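Local coordinates for chitin oligosaccharide binding protein NagB2 (Paenibacillus sp. FPU-7, PDB 7EHU) that binds chitin oligosaccharides (N,N'-diacetylchitobiose and N,N',N''-triacetylchitotriose), probably as the extracellular solute-binding component of a sugar transporter, at residues 397-400 with 401-405; 423-426 with 427-431; 224-227 with 228-231. All coordinates share one frame; numbering follows the deposited sequence.

Coming from the N terminus, the chain first meets interaction 3, where the loop 224-229 makes a type I turn at K226-D229 and leads into helix 230-244. Much later come interaction 1, on helix 394-408, and interaction 2, near the end of helix 414-430, the next helix along. The three lie in series, so none nests in or crosses another, and only interaction 3 closes a loop, a tight one. In space they join: T399 CG2 packs on V424 CG2 at 3.8 Å between interactions 1 and 2, in one of two V424 conformers, while W227 of interaction 3 reaches both others, its CH2 4.0 Å from L400 CD2 and its NE1 probably hydrogen-bonded to Q425 OE1.

Interaction 1: 397-400 with 401-405; sequences KVTL and EQSVQ
S403 grips the carbonyl of T399 twice. Its backbone N gives T399 O a hydrogen bond of 2.9 Å, and its OG gives the same T399 O a second one of 2.7 Å, the two donors arriving from opposite faces of the carbonyl plane. With OG beside its own backbone N (chi1 -57°), the hydroxyl can lean back over the previous turn; K420 also bonds to it. Regular helical bonds run alongside, E401 N to K397 O at 3.0 Å and V404 N to L400 O at 2.8 Å. A serine bonded to the carbonyl four residues back is a familiar device of alpha helices, and it falls here in helix 394-408, which lies against helices 197-212, 230-244 and 414-430. The charged pair is looser: K397 NZ stays 4.4 Å from E401 OE2, beyond a salt bridge, because the lysine bends at chi3 (79°) and takes its ammonium to D78. What E401 does touch is the lysine's stem, OE2 lying 3.6 Å from K397 CE. The K397 side chain also comes within about 5 Å of a bound N-acetylglucosamine. Among apolar groups, L400 CD1 meets V404 CG1 at 4.0 Å, and F236 of helix 230-244 touches both residues.

Interaction 2: 423-426 with 427-431; sequences KVQD and EANAG
K423 O to D426 O each accept the backbone N-H four residues on, from E427 to A430, in regular alpha-helical bonds, of which A428 N to V424 O is 2.9 Å long. Two amides make the main polar side-chain contact. Q425 starts with CG anti to its backbone N, then bends at chi2 (65°), which swings the amide forward along the helix, toward N429 one turn on. There Q425 NE2 gives N429 OD1 a hydrogen bond of 3.0 Å. It is not straight (142° at the hydrogen): the acceptor lies close to the plane of the glutamine amide, whereas the donor stands above the plane of the asparagine amide, the two planes being turned 34° apart. Q393 completes the arrangement by taking a bond from Q425 NE2 and giving one to N429 OD1; with W227 NE1 on Q425 OE1 as well, these bonds probably fix the rotation of both amides. The other end of N429 is held too: ND2 bonds to F220 O and gives a hydrogen bond of 2.9 Å to a water, which in turn donates to D426 OD1 at 3.2 Å, an oxygen that also accepts from Q422. On another side of the helix K423 and E427 pair their charges, but NZ and OE2 are modelled too close together, so the details are doubtful. This is the last helix of the model, 414-430, and its inner side rests on helix 394-408, where Q425 and A428 both touch V396. The loops holding F220, A221, V392 and Q393 border its Q425 and N429 side.

Interaction 3: 224-227 with 228-231; sequences TTKW and TDPA
D229 turns its carboxylate back on K226 through a chi1 of -74°, which sets CG beside its own backbone N, while T228 keeps OG1 between backbone N and carbonyl carbon (chi1 51°), facing the lysine's stem. The result is a two-way link between K226 and D229. K226 N gives D229 OD1 a nearly straight hydrogen bond of 3.1 Å (174° at the hydrogen), coming from well above the carboxylate plane; in return D229 N bonds to K226 O at 3.0 Å, approaching above that carbonyl's plane. The second bond closes a type I beta turn from K226 to D229, with W227 and T228 at its corners, and the turn delivers the chain into helix 230-244, D229 holding the N-cap position without a capping bond. Replacing D229 by an alanine is likely to leave K226 N without its carboxylate partner and the loop before the turn less firmly held. Carbon-to-oxygen contacts lie alongside: K226 CB sits 3.4 Å from T228 OG1 and 3.6 Å from D229 OD2, and T225 CB 3.7 Å from D229 OD1. The indole of W227 stacks with F220, touches V396 of helix 394-408 and bonds through NE1 to Q425; its backbone N is bonded to Q422.

Interaction 1: 397-400 with 401-405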
loop_
_atom_site.group_PDB
_atom_site.type_symbol
_atom_site.label_atom_id
_atom_site.label_comp_id
_atom_site.label_asym_id
_atom_site.label_seq_id
_atom_site.Cartn_x
_atom_site.Cartn_y
_atom_site.Cartn_z
ATOM N N LYS A 397 -11.398 -7.736 4.957
ATOM C CA LYS A 397 -10.002 -7.746 4.536
ATOM C C LYS A 397 -9.235 -8.903 5.168
ATOM O O LYS A 397 -8.527 -9.643 4.473
ATOM C CB LYS A 397 -9.324 -6.423 4.896
ATOM C CG LYS A 397 -7.888 -6.330 4.475
ATOM C CD LYS A 397 -7.174 -5.131 5.083
ATOM C CE LYS A 397 -6.753 -5.362 6.508
ATOM N NZ LYS A 397 -6.018 -4.192 7.008
ATOM N N VAL A 398 -9.316 -9.040 6.494
ATOM C CA VAL A 398 -8.557 -10.081 7.188
ATOM C C VAL A 398 -9.023 -11.466 6.744
ATOM O O VAL A 398 -8.225 -12.401 6.596
ATOM C CB VAL A 398 -8.657 -9.846 8.711
ATOM C CG1 VAL A 398 -8.026 -10.972 9.515
ATOM C CG2 VAL A 398 -7.995 -8.514 9.085
ATOM N N THR A 399 -10.323 -11.623 6.498
ATOM C CA THR A 399 -10.813 -12.898 5.994
ATOM C C THR A 399 -10.238 -13.198 4.614
ATOM O O THR A 399 -9.895 -14.351 4.317
ATOM C CB THR A 399 -12.339 -12.884 5.967
ATOM O OG1 THR A 399 -12.844 -12.658 7.289
ATOM C CG2 THR A 399 -12.897 -14.207 5.474
ATOM N N LEU A 400 -10.126 -12.188 3.742
ATOM C CA LEU A 400 -9.525 -12.445 2.434
ATOM C C LEU A 400 -8.066 -12.855 2.575
ATOM O O LEU A 400 -7.598 -13.754 1.870
ATOM C CB LEU A 400 -9.653 -11.237 1.513
ATOM C CG LEU A 400 -9.208 -11.491 0.074
ATOM C CD1 LEU A 400 -10.081 -12.541 -0.621
ATOM C CD2 LEU A 400 -9.198 -10.203 -0.722
ATOM N N GLU A 401 -7.319 -12.199 3.470
ATOM C CA GLU A 401 -5.923 -12.568 3.716
ATOM C C GLU A 401 -5.796 -14.042 4.076
ATOM O O GLU A 401 -4.975 -14.771 3.500
ATOM C CB GLU A 401 -5.342 -11.703 4.839
ATOM C CG GLU A 401 -5.197 -10.268 4.453
ATOM C CD GLU A 401 -4.870 -9.340 5.607
ATOM O OE1 GLU A 401 -4.662 -9.818 6.754
ATOM O OE2 GLU A 401 -4.819 -8.118 5.375
ATOM N N GLN A 402 -6.583 -14.491 5.052
ATOM C CA GLN A 402 -6.565 -15.906 5.417
ATOM C C GLN A 402 -6.956 -16.780 4.241
ATOM O O GLN A 402 -6.374 -17.857 4.030
ATOM C CB GLN A 402 -7.579 -16.161 6.541
ATOM C CG GLN A 402 -7.257 -15.575 7.897
ATOM C CD GLN A 402 -5.846 -15.858 8.367
ATOM O OE1 GLN A 402 -5.034 -14.946 8.497
ATOM N NE2 GLN A 402 -5.554 -17.127 8.647
ATOM N N SER A 403 -8.002 -16.371 3.516
ATOM C CA SER A 403 -8.535 -17.191 2.433
ATOM C C SER A 403 -7.543 -17.354 1.294
ATOM O O SER A 403 -7.428 -18.449 0.731
ATOM C CB SER A 403 -9.872 -16.639 1.924
ATOM O OG SER A 403 -10.828 -16.535 2.973
ATOM N N VAL A 404 -6.820 -16.285 0.927
ATOM C CA VAL A 404 -5.879 -16.424 -0.186
ATOM C C VAL A 404 -4.673 -17.257 0.231
ATOM O O VAL A 404 -4.090 -17.969 -0.587
ATOM C CB VAL A 404 -5.455 -15.083 -0.820
ATOM C CG1 VAL A 404 -6.646 -14.363 -1.466
ATOM C CG2 VAL A 404 -4.702 -14.162 0.168
ATOM N N GLN A 405 -4.296 -17.218 1.506
ATOM C CA GLN A 405 -3.259 -18.124 1.983
ATOM C C GLN A 405 -3.734 -19.568 1.880
ATOM O O GLN A 405 -2.986 -20.450 1.431
ATOM C CB GLN A 405 -2.879 -17.759 3.417
ATOM C CG GLN A 405 -2.053 -16.485 3.538
ATOM C CD GLN A 405 -1.810 -16.081 4.972
ATOM O OE1 GLN A 405 -2.649 -16.299 5.847
ATOM N NE2 GLN A 405 -0.649 -15.506 5.233
#

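Interaction 2: 423-426 with 427-431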
loop_
_atom_site.group_PDB
_atom_site.type_symbol
_atom_site.label_atom_id
_atom_site.label_comp_id
_atom_site.label_asym_id
_atom_site.label_seq_id
_atom_site.Cartn_x
_atom_site.Cartn_y
_atom_site.Cartn_z
ATOM N N LYS A 423 -20.089 -14.721 2.452
ATOM C CA LYS A 423 -20.697 -14.930 3.760
ATOM C C LYS A 423 -20.239 -13.854 4.736
ATOM O O LYS A 423 -21.060 -13.236 5.427
ATOM C CB LYS A 423 -20.354 -16.333 4.269
ATOM C CG LYS A 423 -21.030 -16.716 5.580
ATOM C CD LYS A 423 -20.659 -18.144 6.003
ATOM C CE LYS A 423 -20.731 -18.340 7.527
ATOM N NZ LYS A 423 -21.542 -17.285 8.213
ATOM N N VAL A 424 -18.926 -13.598 4.801
ATOM C CA VAL A 424 -18.433 -12.563 5.710
ATOM C C VAL A 424 -18.880 -11.178 5.254
ATOM O O VAL A 424 -19.191 -10.313 6.090
ATOM C CB VAL A 424 -16.911 -12.638 5.981
ATOM C CG1 VAL A 424 -16.538 -14.002 6.578
ATOM C CG2 VAL A 424 -16.079 -12.333 4.732
ATOM N N GLN A 425 -18.952 -10.950 3.937
ATOM C CA GLN A 425 -19.383 -9.649 3.428
ATOM C C GLN A 425 -20.827 -9.367 3.804
ATOM O O GLN A 425 -21.171 -8.243 4.204
ATOM C CB GLN A 425 -19.246 -9.633 1.909
ATOM C CG GLN A 425 -19.499 -8.281 1.270
ATOM C CD GLN A 425 -18.459 -7.276 1.701
ATOM O OE1 GLN A 425 -17.313 -7.356 1.265
ATOM N NE2 GLN A 425 -18.834 -6.332 2.546
ATOM N N ASP A 426 -21.694 -10.377 3.664
ATOM C CA ASP A 426 -23.090 -10.234 4.058
ATOM C C ASP A 426 -23.208 -9.923 5.541
ATOM O O ASP A 426 -24.011 -9.072 5.939
ATOM C CB ASP A 426 -23.857 -11.520 3.744
ATOM C CG ASP A 426 -24.140 -11.700 2.262
ATOM O OD1 ASP A 426 -24.129 -10.706 1.515
ATOM O OD2 ASP A 426 -24.434 -12.842 1.857
ATOM N N GLU A 427 -22.429 -10.623 6.372
ATOM C CA GLU A 427 -22.431 -10.376 7.811
ATOM C C GLU A 427 -21.987 -8.955 8.118
ATOM O O GLU A 427 -22.607 -8.261 8.934
ATOM C CB GLU A 427 -21.540 -11.405 8.524
ATOM C CG GLU A 427 -22.187 -12.789 8.585
ATOM C CD GLU A 427 -21.222 -13.955 8.774
ATOM O OE1 GLU A 427 -19.987 -13.775 8.678
ATOM O OE2 GLU A 427 -21.729 -15.078 8.999
ATOM N N ALA A 428 -20.941 -8.488 7.440
ATOM C CA ALA A 428 -20.432 -7.148 7.699
ATOM C C ALA A 428 -21.417 -6.088 7.230
ATOM O O ALA A 428 -21.539 -5.033 7.858
ATOM C CB ALA A 428 -19.082 -6.964 7.004
ATOM N N ASN A 429 -22.112 -6.344 6.120
ATOM C CA ASN A 429 -23.059 -5.364 5.601
ATOM C C ASN A 429 -24.282 -5.256 6.494
ATOM O O ASN A 429 -24.878 -4.178 6.603
ATOM C CB ASN A 429 -23.480 -5.741 4.183
ATOM C CG ASN A 429 -22.353 -5.539 3.169
ATOM O OD1 ASN A 429 -21.309 -4.936 3.476
ATOM N ND2 ASN A 429 -22.560 -6.029 1.951
ATOM N N ALA A 430 -24.678 -6.361 7.129
ATOM C CA ALA A 430 -25.810 -6.334 8.043
ATOM C C ALA A 430 -25.469 -5.540 9.295
ATOM O O ALA A 430 -26.334 -4.855 9.856
ATOM C CB ALA A 430 -26.190 -7.768 8.405
ATOM N N GLY A 431 -24.213 -5.610 9.732
ATOM C CA GLY A 431 -23.742 -4.871 10.886
ATOM C C GLY A 431 -23.587 -3.387 10.614
ATOM O O GLY A 431 -23.540 -2.956 9.459
HETATM O O HOH W 1 -24.952 -7.607 1.402
#

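Interaction 3: 224-227 with 228-231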
loop_
_atom_site.group_PDB
_atom_site.type_symbol
_atom_site.label_atom_id
_atom_site.label_comp_id
_atom_site.label_asym_id
_atom_site.label_seq_id
_atom_site.Cartn_x
_atom_site.Cartn_y
_atom_site.Cartn_z
ATOM N N THR A 224 -24.267 -4.298 -3.987
ATOM C CA THR A 224 -24.646 -4.242 -5.394
ATOM C C THR A 224 -23.866 -5.222 -6.261
ATOM O O THR A 224 -24.281 -5.500 -7.394
ATOM C CB THR A 224 -24.424 -2.823 -5.918
ATOM O OG1 THR A 224 -23.033 -2.499 -5.798
ATOM C CG2 THR A 224 -25.246 -1.821 -5.131
ATOM N N THR A 225 -22.748 -5.734 -5.762
ATOM C CA THR A 225 -21.955 -6.777 -6.393
ATOM C C THR A 225 -21.598 -7.789 -5.314
ATOM O O THR A 225 -21.751 -7.525 -4.122
ATOM C CB THR A 225 -20.685 -6.180 -7.005
ATOM O OG1 THR A 225 -19.875 -5.678 -5.933
ATOM C CG2 THR A 225 -21.015 -5.060 -7.984
ATOM N N LYS A 226 -21.122 -8.959 -5.725
ATOM C CA LYS A 226 -20.783 -10.016 -4.787
ATOM C C LYS A 226 -19.439 -10.628 -5.148
ATOM O O LYS A 226 -19.060 -10.706 -6.324
ATOM C CB LYS A 226 -21.831 -11.133 -4.809
ATOM C CG LYS A 226 -23.210 -10.707 -4.337
ATOM C CD LYS A 226 -24.173 -11.897 -4.338
ATOM C CE LYS A 226 -25.620 -11.450 -4.333
ATOM N NZ LYS A 226 -25.964 -10.782 -3.056
ATOM N N TRP A 227 -18.755 -11.125 -4.115
ATOM C CA TRP A 227 -17.508 -11.849 -4.330
ATOM C C TRP A 227 -17.741 -13.074 -5.204
ATOM O O TRP A 227 -16.826 -13.513 -5.918
ATOM C CB TRP A 227 -16.938 -12.275 -2.978
ATOM C CG TRP A 227 -16.447 -11.131 -2.139
ATOM C CD1 TRP A 227 -17.151 -10.440 -1.197
ATOM C CD2 TRP A 227 -15.133 -10.564 -2.146
ATOM N NE1 TRP A 227 -16.360 -9.474 -0.617
ATOM C CE2 TRP A 227 -15.120 -9.527 -1.192
ATOM C CE3 TRP A 227 -13.968 -10.820 -2.878
ATOM C CZ2 TRP A 227 -13.988 -8.767 -0.939
ATOM C CZ3 TRP A 227 -12.850 -10.056 -2.627
ATOM C CH2 TRP A 227 -12.869 -9.040 -1.676
ATOM N N THR A 228 -18.963 -13.624 -5.168
ATOM C CA THR A 228 -19.313 -14.804 -5.946
ATOM C C THR A 228 -19.640 -14.496 -7.405
ATOM O O THR A 228 -19.898 -15.432 -8.172
ATOM C CB THR A 228 -20.528 -15.493 -5.303
ATOM O OG1 THR A 228 -21.545 -14.511 -5.090
ATOM C CG2 THR A 228 -20.172 -16.160 -3.970
ATOM N N ASP A 229 -19.659 -13.231 -7.808
ATOM C CA ASP A 229 -19.907 -12.907 -9.206
ATOM C C ASP A 229 -18.886 -13.627 -10.082
ATOM O O ASP A 229 -17.694 -13.655 -9.749
ATOM C CB ASP A 229 -19.802 -11.392 -9.385
ATOM C CG ASP A 229 -21.010 -10.645 -8.811
ATOM O OD1 ASP A 229 -20.953 -9.393 -8.756
ATOM O OD2 ASP A 229 -22.019 -11.299 -8.442
ATOM N N PRO A 230 -19.312 -14.226 -11.200
ATOM C CA PRO A 230 -18.373 -15.035 -11.993
ATOM C C PRO A 230 -17.091 -14.322 -12.376
ATOM O O PRO A 230 -16.025 -14.953 -12.409
ATOM C CB PRO A 230 -19.203 -15.402 -13.231
ATOM C CG PRO A 230 -20.601 -15.450 -12.740
ATOM C CD PRO A 230 -20.692 -14.325 -11.719
ATOM N N ALA A 231 -17.167 -13.027 -12.697
ATOM C CA ALA A 231 -15.966 -12.310 -13.113
ATOM C C ALA A 231 -15.006 -12.110 -11.948
ATOM O O ALA A 231 -13.791 -12.042 -12.164
ATOM C CB ALA A 231 -16.335 -10.958 -13.726
#